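Local structure of polyphosphate kinase (Porphyromonas gingivalis, 2O8R) at residues R508-M516 with L623-L634; E596-H604 with V611-M619. The protein probably catalyses the reversible, magnesium-dependent transfer of the terminal phosphate of ATP onto a growing chain of inorganic polyphosphate. The protein carries 3 engineered substitutions. All blocks are in the same frame, centred on the assembly; numbering follows the deposited sequence.

Contact 1 (R508-M516 with L623-L634)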
loop_
_atom_site.group_PDB
_atom_site.type_symbol
_atom_site.label_atom_id
_atom_site.label_comp_id
_atom_site.label_asym_id
_atom_site.label_seq_id
_atom_site.Cartn_x
_atom_site.Cartn_y
_atom_site.Cartn_z
ATOM N N ARG A 508 -22.843 -32.576 -11.119
ATOM C CA ARG A 508 -23.788 -31.466 -11.124
ATOM C C ARG A 508 -23.103 -30.196 -11.580
ATOM O O ARG A 508 -23.745 -29.306 -12.127
ATOM C CB ARG A 508 -24.356 -31.234 -9.729
ATOM C CG ARG A 508 -24.895 -32.473 -9.035
ATOM C CD ARG A 508 -26.272 -32.812 -9.515
ATOM N NE ARG A 508 -27.014 -33.575 -8.521
ATOM C CZ ARG A 508 -28.338 -33.689 -8.513
ATOM N NH1 ARG A 508 -29.064 -33.082 -9.444
ATOM N NH2 ARG A 508 -28.935 -34.404 -7.569
ATOM N N LEU A 509 -21.796 -30.129 -11.353
ATOM C CA LEU A 509 -21.010 -28.937 -11.649
ATOM C C LEU A 509 -20.833 -28.713 -13.147
ATOM O O LEU A 509 -20.767 -29.663 -13.915
ATOM C CB LEU A 509 -19.643 -29.067 -10.990
ATOM C CG LEU A 509 -18.779 -27.823 -10.855
ATOM C CD1 LEU A 509 -19.552 -26.785 -10.064
ATOM C CD2 LEU A 509 -17.420 -28.167 -10.217
ATOM N N LEU A 510 -20.754 -27.456 -13.556
ATOM C CA LEU A 510 -20.446 -27.136 -14.945
ATOM C C LEU A 510 -19.118 -26.424 -15.063
ATOM O O LEU A 510 -18.966 -25.318 -14.548
ATOM C CB LEU A 510 -21.511 -26.227 -15.528
ATOM C CG LEU A 510 -22.935 -26.739 -15.506
ATOM C CD1 LEU A 510 -23.783 -25.779 -16.318
ATOM C CD2 LEU A 510 -22.973 -28.131 -16.091
ATOM N N VAL A 511 -18.169 -27.050 -15.749
ATOM C CA VAL A 511 -16.852 -26.453 -15.975
ATOM C C VAL A 511 -16.610 -26.136 -17.454
ATOM O O VAL A 511 -16.959 -26.914 -18.336
ATOM C CB VAL A 511 -15.729 -27.344 -15.430
ATOM C CG1 VAL A 511 -14.402 -26.603 -15.444
ATOM C CG2 VAL A 511 -16.056 -27.795 -14.003
ATOM N N ALA A 512 -16.034 -24.972 -17.715
ATOM C CA ALA A 512 -15.780 -24.522 -19.072
ATOM C C ALA A 512 -14.690 -25.376 -19.705
ATOM O O ALA A 512 -13.774 -25.827 -19.020
ATOM C CB ALA A 512 -15.384 -23.047 -19.071
ATOM N N ARG A 513 -14.797 -25.599 -21.014
ATOM C CA ARG A 513 -13.875 -26.476 -21.751
ATOM C C ARG A 513 -14.079 -27.941 -21.348
ATOM O O ARG A 513 -13.256 -28.803 -21.643
ATOM C CB ARG A 513 -12.407 -26.050 -21.564
ATOM C CG ARG A 513 -12.132 -24.570 -21.815
ATOM C CD ARG A 513 -10.695 -24.197 -21.483
ATOM N NE ARG A 513 -9.795 -24.466 -22.605
ATOM C CZ ARG A 513 -8.999 -25.532 -22.705
ATOM N NH1 ARG A 513 -8.969 -26.447 -21.741
ATOM N NH2 ARG A 513 -8.224 -25.681 -23.772
ATOM N N TYR A 514 -15.187 -28.207 -20.667
ATOM C CA TYR A 514 -15.580 -29.561 -20.319
ATOM C C TYR A 514 -17.048 -29.792 -20.657
ATOM O O TYR A 514 -17.369 -30.112 -21.796
ATOM C CB TYR A 514 -15.291 -29.852 -18.852
ATOM C CG TYR A 514 -13.822 -29.990 -18.558
ATOM C CD1 TYR A 514 -13.145 -31.177 -18.839
ATOM C CD2 TYR A 514 -13.101 -28.934 -18.006
ATOM C CE1 TYR A 514 -11.781 -31.308 -18.586
ATOM C CE2 TYR A 514 -11.743 -29.054 -17.733
ATOM C CZ TYR A 514 -11.090 -30.245 -18.024
ATOM O OH TYR A 514 -9.751 -30.374 -17.746
ATOM N N ASN A 515 -17.941 -29.607 -19.691
ATOM C CA ASN A 515 -19.359 -29.871 -19.931
ATOM C C ASN A 515 -20.236 -28.640 -20.108
ATOM O O ASN A 515 -21.421 -28.771 -20.408
ATOM C CB ASN A 515 -19.933 -30.734 -18.807
ATOM C CG ASN A 515 -19.685 -30.142 -17.441
ATOM O OD1 ASN A 515 -19.095 -29.074 -17.314
ATOM N ND2 ASN A 515 -20.132 -30.834 -16.411
HETATM N N MSE A 516 -19.666 -27.452 -19.929
HETATM C CA MSE A 516 -20.484 -26.239 -19.842
HETATM C C MSE A 516 -21.170 -25.784 -21.134
HETATM O O MSE A 516 -22.325 -25.346 -21.107
HETATM C CB MSE A 516 -19.703 -25.088 -19.237
HETATM C CG MSE A 516 -20.618 -23.937 -18.831
HETATM SE SE MSE A 516 -19.672 -22.380 -18.151
HETATM C CE MSE A 516 -18.857 -21.731 -19.802
ATOM N N LEU A 623 -16.301 -18.554 -22.475
ATOM C CA LEU A 623 -16.782 -19.918 -22.710
ATOM C C LEU A 623 -15.752 -20.841 -23.365
ATOM O O LEU A 623 -16.004 -22.039 -23.501
ATOM C CB LEU A 623 -18.059 -19.904 -23.561
ATOM C CG LEU A 623 -19.247 -19.023 -23.147
ATOM C CD1 LEU A 623 -19.975 -18.481 -24.363
ATOM C CD2 LEU A 623 -20.210 -19.759 -22.243
ATOM N N TYR A 624 -14.605 -20.294 -23.771
ATOM C CA TYR A 624 -13.606 -21.073 -24.513
ATOM C C TYR A 624 -12.166 -21.007 -23.994
ATOM O O TYR A 624 -11.477 -22.024 -23.950
ATOM C CB TYR A 624 -13.654 -20.710 -25.999
ATOM C CG TYR A 624 -15.016 -20.915 -26.636
ATOM C CD1 TYR A 624 -15.530 -22.195 -26.834
ATOM C CD2 TYR A 624 -15.787 -19.828 -27.038
ATOM C CE1 TYR A 624 -16.780 -22.386 -27.417
ATOM C CE2 TYR A 624 -17.037 -20.005 -27.622
ATOM C CZ TYR A 624 -17.526 -21.287 -27.812
ATOM O OH TYR A 624 -18.760 -21.469 -28.391
ATOM N N ASN A 625 -11.711 -19.821 -23.600
ATOM C CA ASN A 625 -10.326 -19.636 -23.143
ATOM C C ASN A 625 -10.074 -19.950 -21.667
ATOM O O ASN A 625 -9.068 -20.571 -21.317
ATOM C CB ASN A 625 -9.849 -18.213 -23.438
ATOM C CG ASN A 625 -9.879 -17.885 -24.905
ATOM O OD1 ASN A 625 -10.712 -18.396 -25.651
ATOM N ND2 ASN A 625 -8.965 -17.026 -25.334
ATOM N N ARG A 626 -10.982 -19.505 -20.807
ATOM C CA ARG A 626 -10.830 -19.651 -19.366
ATOM C C ARG A 626 -11.370 -20.973 -18.813
ATOM O O ARG A 626 -12.211 -21.627 -19.433
ATOM C CB ARG A 626 -11.545 -18.491 -18.657
ATOM C CG ARG A 626 -10.785 -17.184 -18.676
ATOM C CD ARG A 626 -11.502 -16.119 -19.459
ATOM N NE ARG A 626 -12.592 -15.542 -18.678
ATOM C CZ ARG A 626 -12.467 -14.506 -17.851
ATOM N NH1 ARG A 626 -13.526 -14.058 -17.188
ATOM N NH2 ARG A 626 -11.292 -13.913 -17.684
ATOM N N ILE A 627 -10.901 -21.361 -17.633
ATOM C CA ILE A 627 -11.665 -22.329 -16.867
ATOM C C ILE A 627 -12.610 -21.609 -15.891
ATOM O O ILE A 627 -12.185 -20.834 -15.025
ATOM C CB ILE A 627 -10.784 -23.435 -16.230
ATOM C CG1 ILE A 627 -10.601 -24.575 -17.248
ATOM C CG2 ILE A 627 -11.413 -23.977 -14.941
ATOM C CD1 ILE A 627 -9.816 -25.756 -16.746
ATOM N N GLU A 628 -13.903 -21.851 -16.089
ATOM C CA GLU A 628 -14.967 -21.199 -15.332
ATOM C C GLU A 628 -15.806 -22.247 -14.625
ATOM O O GLU A 628 -15.680 -23.441 -14.895
ATOM C CB GLU A 628 -15.896 -20.437 -16.285
ATOM C CG GLU A 628 -15.204 -19.478 -17.228
ATOM C CD GLU A 628 -15.004 -18.089 -16.643
ATOM O OE1 GLU A 628 -15.455 -17.829 -15.512
ATOM O OE2 GLU A 628 -14.401 -17.244 -17.336
ATOM N N THR A 629 -16.683 -21.799 -13.738
ATOM C CA THR A 629 -17.659 -22.701 -13.133
ATOM C C THR A 629 -19.086 -22.189 -13.208
ATOM O O THR A 629 -19.338 -20.980 -13.226
ATOM C CB THR A 629 -17.357 -23.001 -11.659
ATOM O OG1 THR A 629 -17.195 -21.768 -10.933
ATOM C CG2 THR A 629 -16.118 -23.854 -11.542
ATOM N N ALA A 630 -20.020 -23.131 -13.258
ATOM C CA ALA A 630 -21.412 -22.836 -12.983
ATOM C C ALA A 630 -21.965 -23.960 -12.124
ATOM O O ALA A 630 -21.604 -25.131 -12.292
ATOM C CB ALA A 630 -22.207 -22.687 -14.265
ATOM N N CYS A 631 -22.839 -23.594 -11.197
ATOM C CA CYS A 631 -23.358 -24.540 -10.234
ATOM C C CYS A 631 -24.876 -24.455 -10.100
ATOM O O CYS A 631 -25.426 -23.357 -9.985
ATOM C CB CYS A 631 -22.727 -24.272 -8.891
ATOM S SG CYS A 631 -22.877 -25.629 -7.780
ATOM N N PRO A 632 -25.557 -25.620 -10.148
ATOM C CA PRO A 632 -26.972 -25.753 -9.842
ATOM C C PRO A 632 -27.250 -25.448 -8.388
ATOM O O PRO A 632 -26.493 -25.864 -7.506
ATOM C CB PRO A 632 -27.244 -27.239 -10.082
ATOM C CG PRO A 632 -25.944 -27.884 -9.946
ATOM C CD PRO A 632 -24.986 -26.911 -10.554
ATOM N N VAL A 633 -28.328 -24.715 -8.153
ATOM C CA VAL A 633 -28.819 -24.483 -6.824
ATOM C C VAL A 633 -29.843 -25.591 -6.586
ATOM O O VAL A 633 -30.941 -25.547 -7.133
ATOM C CB VAL A 633 -29.467 -23.108 -6.756
ATOM C CG1 VAL A 633 -29.967 -22.798 -5.350
ATOM C CG2 VAL A 633 -28.484 -22.063 -7.221
ATOM N N LEU A 634 -29.474 -26.602 -5.806
ATOM C CA LEU A 634 -30.338 -27.782 -5.613
ATOM C C LEU A 634 -31.479 -27.609 -4.612
ATOM O O LEU A 634 -32.585 -28.108 -4.826
ATOM C CB LEU A 634 -29.507 -29.004 -5.233
ATOM C CG LEU A 634 -28.486 -29.326 -6.323
ATOM C CD1 LEU A 634 -27.710 -30.546 -5.952
ATOM C CD2 LEU A 634 -29.153 -29.501 -7.691
#
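Leu510 and Ala630 form an antiparallel hydrogen-bonded pair, their backbones joined by Leu510 N to Ala630 O (2.8 Å) and Ala630 N to Leu510 O (2.7 Å). Val511 and Thr629 follow as a non-hydrogen-bonded pair, and Ala512 N then bonds to Glu628 O (3.2 Å). This sets 510-511, an edge strand in this chain, beside 629-632 in the C-terminal domain 2 sheet. The other backbone edge of 510-511 is served from within its own segment: Asn515 OD1 receives Val511 N (2.7 Å) while ND2 donates to Leu509 O. Asparagine suits the place because one flat amide carries both the donor and the acceptor that a further strand would offer.

Apolar contacts lie on both faces. Small Ala630 sits against Leu510, CB to CB 3.8 Å, on the face turned toward Trp601. Beside Val511, Ile627 branches two ways: CG2 touches Val511 CG1, whereas CD1 meets the Tyr514 ring at its edge, 3.9 Å from CE2. Selenomethionine Met516 runs out extended, CG anti to the backbone N (chi1 -166°), then turns about the CG-SE bond, bringing CE against Leu623 CD2, the side chains crossing near a right angle. Pro632, which has no N-H to place, lays its ring CG against Arg508 CB (3.7 Å), and Leu634 lies over one face of the Arg508 guanidinium.

Polar side chains work at the other end. Arg513 NE gives a weak bond to Tyr624 O, which lies in the guanidinium plane. Within 623-634, Arg626 NE forms a salt bridge with Glu628 OE2 (2.8 Å), its hydrogen bond bent and weak.

Glu628 OE1 is hydrogen-bonded to Ser615 OG and to ND1 of His439, the predicted phosphohistidine residue. This network is consistent with a second-shell carboxylate, held by Arg626 and Ser615, that would orient the His439 imidazole.

Contact 2 (E596-H604 with V611-M619). With SO4 (sulfate ion), chain F.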
loop_
_atom_site.group_PDB
_atom_site.type_symbol
_atom_site.label_atom_id
_atom_site.label_comp_id
_atom_site.label_asym_id
_atom_site.label_seq_id
_atom_site.Cartn_x
_atom_site.Cartn_y
_atom_site.Cartn_z
ATOM N N GLU A 596 -23.499 -4.549 -10.005
ATOM C CA GLU A 596 -24.328 -5.729 -10.222
ATOM C C GLU A 596 -23.517 -6.824 -10.891
ATOM O O GLU A 596 -23.446 -6.919 -12.112
ATOM C CB GLU A 596 -25.536 -5.360 -11.067
ATOM C CG GLU A 596 -26.568 -4.521 -10.338
ATOM C CD GLU A 596 -27.310 -5.295 -9.256
ATOM O OE1 GLU A 596 -27.487 -6.520 -9.391
ATOM O OE2 GLU A 596 -27.720 -4.674 -8.263
ATOM N N HIS A 597 -22.910 -7.665 -10.071
ATOM C CA HIS A 597 -21.838 -8.477 -10.572
ATOM C C HIS A 597 -22.224 -9.930 -10.631
ATOM O O HIS A 597 -21.512 -10.732 -11.221
ATOM C CB HIS A 597 -20.590 -8.269 -9.703
ATOM C CG HIS A 597 -19.363 -8.919 -10.249
ATOM N ND1 HIS A 597 -18.927 -10.155 -9.823
ATOM C CD2 HIS A 597 -18.494 -8.517 -11.202
ATOM C CE1 HIS A 597 -17.829 -10.476 -10.479
ATOM N NE2 HIS A 597 -17.544 -9.497 -11.319
ATOM N N SER A 598 -23.347 -10.277 -10.010
ATOM C CA SER A 598 -23.839 -11.656 -10.033
ATOM C C SER A 598 -23.992 -12.160 -11.462
ATOM O O SER A 598 -24.342 -11.399 -12.382
ATOM C CB SER A 598 -25.192 -11.766 -9.324
ATOM O OG SER A 598 -25.055 -11.613 -7.927
ATOM N N ARG A 599 -23.710 -13.445 -11.641
ATOM C CA ARG A 599 -24.038 -14.137 -12.883
ATOM C C ARG A 599 -24.929 -15.316 -12.534
ATOM O O ARG A 599 -24.495 -16.260 -11.862
ATOM C CB ARG A 599 -22.772 -14.590 -13.596
ATOM C CG ARG A 599 -21.777 -13.473 -13.825
ATOM C CD ARG A 599 -20.374 -13.993 -13.758
ATOM N NE ARG A 599 -19.438 -13.009 -14.272
ATOM C CZ ARG A 599 -18.381 -12.551 -13.612
ATOM N NH1 ARG A 599 -18.099 -13.005 -12.402
ATOM N NH2 ARG A 599 -17.593 -11.642 -14.178
ATOM N N ILE A 600 -26.186 -15.249 -12.965
ATOM C CA ILE A 600 -27.203 -16.216 -12.547
ATOM C C ILE A 600 -28.081 -16.635 -13.723
ATOM O O ILE A 600 -28.472 -15.795 -14.533
ATOM C CB ILE A 600 -28.093 -15.629 -11.429
ATOM C CG1 ILE A 600 -27.294 -15.482 -10.129
ATOM C CG2 ILE A 600 -29.336 -16.496 -11.217
ATOM C CD1 ILE A 600 -28.063 -14.844 -8.966
ATOM N N TRP A 601 -28.380 -17.928 -13.827
ATOM C CA TRP A 601 -29.231 -18.421 -14.916
ATOM C C TRP A 601 -30.435 -19.183 -14.371
ATOM O O TRP A 601 -30.286 -20.073 -13.535
ATOM C CB TRP A 601 -28.468 -19.336 -15.890
ATOM C CG TRP A 601 -27.037 -18.972 -16.211
ATOM C CD1 TRP A 601 -26.494 -17.712 -16.317
ATOM C CD2 TRP A 601 -25.977 -19.888 -16.523
ATOM N NE1 TRP A 601 -25.161 -17.796 -16.653
ATOM C CE2 TRP A 601 -24.817 -19.117 -16.780
ATOM C CE3 TRP A 601 -25.892 -21.283 -16.600
ATOM C CZ2 TRP A 601 -23.594 -19.695 -17.093
ATOM C CZ3 TRP A 601 -24.666 -21.861 -16.927
ATOM C CH2 TRP A 601 -23.540 -21.067 -17.171
ATOM N N CYS A 602 -31.621 -18.828 -14.857
ATOM C CA CYS A 602 -32.860 -19.512 -14.511
ATOM C C CYS A 602 -33.562 -20.016 -15.745
ATOM O O CYS A 602 -33.950 -19.236 -16.616
ATOM C CB CYS A 602 -33.805 -18.572 -13.783
ATOM S SG CYS A 602 -33.042 -17.852 -12.370
ATOM N N PHE A 603 -33.732 -21.324 -15.816
ATOM C CA PHE A 603 -34.513 -21.925 -16.890
ATOM C C PHE A 603 -35.823 -22.478 -16.334
ATOM O O PHE A 603 -35.813 -23.302 -15.413
ATOM C CB PHE A 603 -33.711 -23.023 -17.576
ATOM C CG PHE A 603 -32.401 -22.546 -18.169
ATOM C CD1 PHE A 603 -32.312 -22.238 -19.519
ATOM C CD2 PHE A 603 -31.256 -22.431 -17.381
ATOM C CE1 PHE A 603 -31.111 -21.816 -20.074
ATOM C CE2 PHE A 603 -30.057 -22.014 -17.931
ATOM C CZ PHE A 603 -29.985 -21.702 -19.280
ATOM N N HIS A 604 -36.943 -22.017 -16.890
ATOM C CA HIS A 604 -38.276 -22.390 -16.396
ATOM C C HIS A 604 -38.560 -23.891 -16.396
ATOM O O HIS A 604 -39.099 -24.417 -15.411
ATOM C CB HIS A 604 -39.365 -21.672 -17.176
ATOM C CG HIS A 604 -40.734 -21.874 -16.611
ATOM N ND1 HIS A 604 -40.996 -21.809 -15.258
ATOM C CD2 HIS A 604 -41.920 -22.128 -17.214
ATOM C CE1 HIS A 604 -42.282 -22.019 -15.051
ATOM N NE2 HIS A 604 -42.866 -22.216 -16.221
ATOM N N VAL A 611 -31.871 -23.330 -11.429
ATOM C CA VAL A 611 -31.129 -22.093 -11.263
ATOM C C VAL A 611 -29.636 -22.349 -11.154
ATOM O O VAL A 611 -29.195 -23.192 -10.366
ATOM C CB VAL A 611 -31.622 -21.300 -10.052
ATOM C CG1 VAL A 611 -30.813 -20.021 -9.881
ATOM C CG2 VAL A 611 -33.103 -20.989 -10.205
ATOM N N PHE A 612 -28.858 -21.627 -11.959
ATOM C CA PHE A 612 -27.408 -21.727 -11.875
ATOM C C PHE A 612 -26.762 -20.437 -11.409
ATOM O O PHE A 612 -27.222 -19.342 -11.728
ATOM C CB PHE A 612 -26.816 -22.140 -13.208
ATOM C CG PHE A 612 -27.188 -23.523 -13.631
ATOM C CD1 PHE A 612 -26.368 -24.599 -13.321
ATOM C CD2 PHE A 612 -28.355 -23.750 -14.346
ATOM C CE1 PHE A 612 -26.707 -25.880 -13.714
ATOM C CE2 PHE A 612 -28.703 -25.022 -14.737
ATOM C CZ PHE A 612 -27.876 -26.087 -14.423
ATOM N N ILE A 613 -25.689 -20.600 -10.644
ATOM C CA ILE A 613 -24.830 -19.517 -10.192
ATOM C C ILE A 613 -23.508 -19.671 -10.939
ATOM O O ILE A 613 -22.926 -20.769 -10.933
ATOM C CB ILE A 613 -24.626 -19.626 -8.656
ATOM C CG1 ILE A 613 -25.724 -18.864 -7.933
ATOM C CG2 ILE A 613 -23.267 -19.115 -8.186
ATOM C CD1 ILE A 613 -25.720 -19.121 -6.454
ATOM N N SER A 614 -23.040 -18.608 -11.605
ATOM C CA SER A 614 -21.796 -18.735 -12.379
ATOM C C SER A 614 -20.665 -17.760 -12.104
ATOM O O SER A 614 -20.864 -16.663 -11.584
ATOM C CB SER A 614 -22.077 -18.745 -13.879
ATOM O OG SER A 614 -20.914 -19.178 -14.574
ATOM N N SER A 615 -19.464 -18.190 -12.478
ATOM C CA SER A 615 -18.283 -17.339 -12.489
ATOM C C SER A 615 -18.125 -16.657 -13.841
ATOM O O SER A 615 -17.423 -15.660 -13.957
ATOM C CB SER A 615 -17.030 -18.161 -12.187
ATOM O OG SER A 615 -16.714 -19.006 -13.276
ATOM N N ALA A 616 -18.791 -17.187 -14.859
ATOM C CA ALA A 616 -18.634 -16.681 -16.220
ATOM C C ALA A 616 -19.770 -15.781 -16.689
ATOM O O ALA A 616 -20.937 -16.031 -16.387
ATOM C CB ALA A 616 -18.476 -17.841 -17.190
ATOM N N ASP A 617 -19.408 -14.728 -17.419
ATOM C CA ASP A 617 -20.316 -14.055 -18.346
ATOM C C ASP A 617 -20.219 -14.824 -19.648
ATOM O O ASP A 617 -19.343 -15.661 -19.800
ATOM C CB ASP A 617 -19.863 -12.632 -18.616
ATOM C CG ASP A 617 -19.610 -11.856 -17.363
ATOM O OD1 ASP A 617 -20.512 -11.810 -16.509
ATOM O OD2 ASP A 617 -18.511 -11.286 -17.235
ATOM N N TRP A 618 -21.093 -14.540 -20.601
ATOM C CA TRP A 618 -21.017 -15.222 -21.883
ATOM C C TRP A 618 -20.316 -14.345 -22.913
ATOM O O TRP A 618 -20.944 -13.766 -23.811
ATOM C CB TRP A 618 -22.400 -15.633 -22.367
ATOM C CG TRP A 618 -23.094 -16.615 -21.490
ATOM C CD1 TRP A 618 -22.537 -17.388 -20.512
ATOM C CD2 TRP A 618 -24.485 -16.967 -21.538
ATOM N NE1 TRP A 618 -23.501 -18.179 -19.933
ATOM C CE2 TRP A 618 -24.703 -17.939 -20.546
ATOM C CE3 TRP A 618 -25.564 -16.544 -22.316
ATOM C CZ2 TRP A 618 -25.955 -18.504 -20.320
ATOM C CZ3 TRP A 618 -26.809 -17.106 -22.089
ATOM C CH2 TRP A 618 -26.994 -18.071 -21.098
HETATM N N MSE A 619 -19.006 -14.230 -22.757
HETATM C CA MSE A 619 -18.179 -13.575 -23.753
HETATM C C MSE A 619 -17.640 -14.657 -24.674
HETATM O O MSE A 619 -17.936 -15.834 -24.478
HETATM C CB MSE A 619 -17.018 -12.870 -23.076
HETATM C CG MSE A 619 -17.384 -12.098 -21.834
HETATM SE SE MSE A 619 -18.471 -10.509 -22.136
HETATM C CE MSE A 619 -17.890 -9.465 -20.577
HETATM S S SO4 F . -14.467 -10.692 -12.587
HETATM O O1 SO4 F . -14.943 -9.528 -11.843
HETATM O O2 SO4 F . -14.248 -10.306 -13.989
HETATM O O3 SO4 F . -13.213 -11.163 -12.001
HETATM O O4 SO4 F . -15.428 -11.783 -12.453
#
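Trp601 and Phe612 face each other as an antiparallel hydrogen-bonded pair, Trp601 N to Phe612 O at 2.8 Å with the return bond from Phe612 N to Trp601 O; Ser614 N continues the ladder to Arg599 O. On their face lies the densely packed part of the contact. The Trp601 indole lies with CE3 3.6 Å from Phe612 CB, and Trp618 turns its edge toward the indole face, CZ2 3.8 Å from Trp601 CE2, ring planes 55° apart. Wide aromatic rings suit this side, since a single indole can touch Phe612, Ser614 and Trp618 together. Ile600, Cys602, Val611 and Ile613 occupy the other face, where branched aliphatics and a thiol pack side by side.

Beyond the ladder the close packing gives way to a more open polar end, where partly exposed His597 and the sulfate lie. Arg599, with CG anti to its carbonyl carbon (chi1 -54°), carries its guanidinium along 615-617 and grips Asp617 side-on, NE to OD1 at 2.8 Å and NH2 to OD2 at 3.2 Å. Both oxygens are met from above the carboxylate plane, the two groups being turned 51° against each other. Asp617 OD1 also takes Asn544 N, which should fix the carboxylate further. The guanidinium's NH1 and NH2 both hold sulfate O4, and His597 gives NE2 to O1 (2.7 Å). His597 is a predicted ATP-binding residue and His439, the predicted phosphohistidine residue, lies close to Arg599; the sulfate, probably from the crystallisation liquor, may mark where a phosphate of the substrate binds. Arginine fits here because its edges serve two anions.

Strand 538-543 pairs with 600-603 on the side away from 611-614. Helix 516-532 covers the aromatic face through Ile520 and Leu523, and helix 636-651 the aliphatic one through Ile642 and Leu646.

In the fold
From the N-terminal side, 508-516 supplies the outermost strand of the sheet of C-terminal domain 2, and the chain then runs through helix 516-532 and strands 538-543, 564-569 and 585-589. Contact 2 closes next, a short hairpin with only six residues between its segments. Helix 620-624 follows, and 623-634 returns to 508-516, so the long loop of contact 1 encloses the whole hairpin without crossing it. Strand 629-632 lies between 510-511 and 610-614, with Thr629 O bonded to Ser614 OG. Together the contacts join four adjacent strands; Arg599 and Glu628, beside 600-603 and 629-632, reach His439, a predicted active-site residue in the range of C-terminal domain 1.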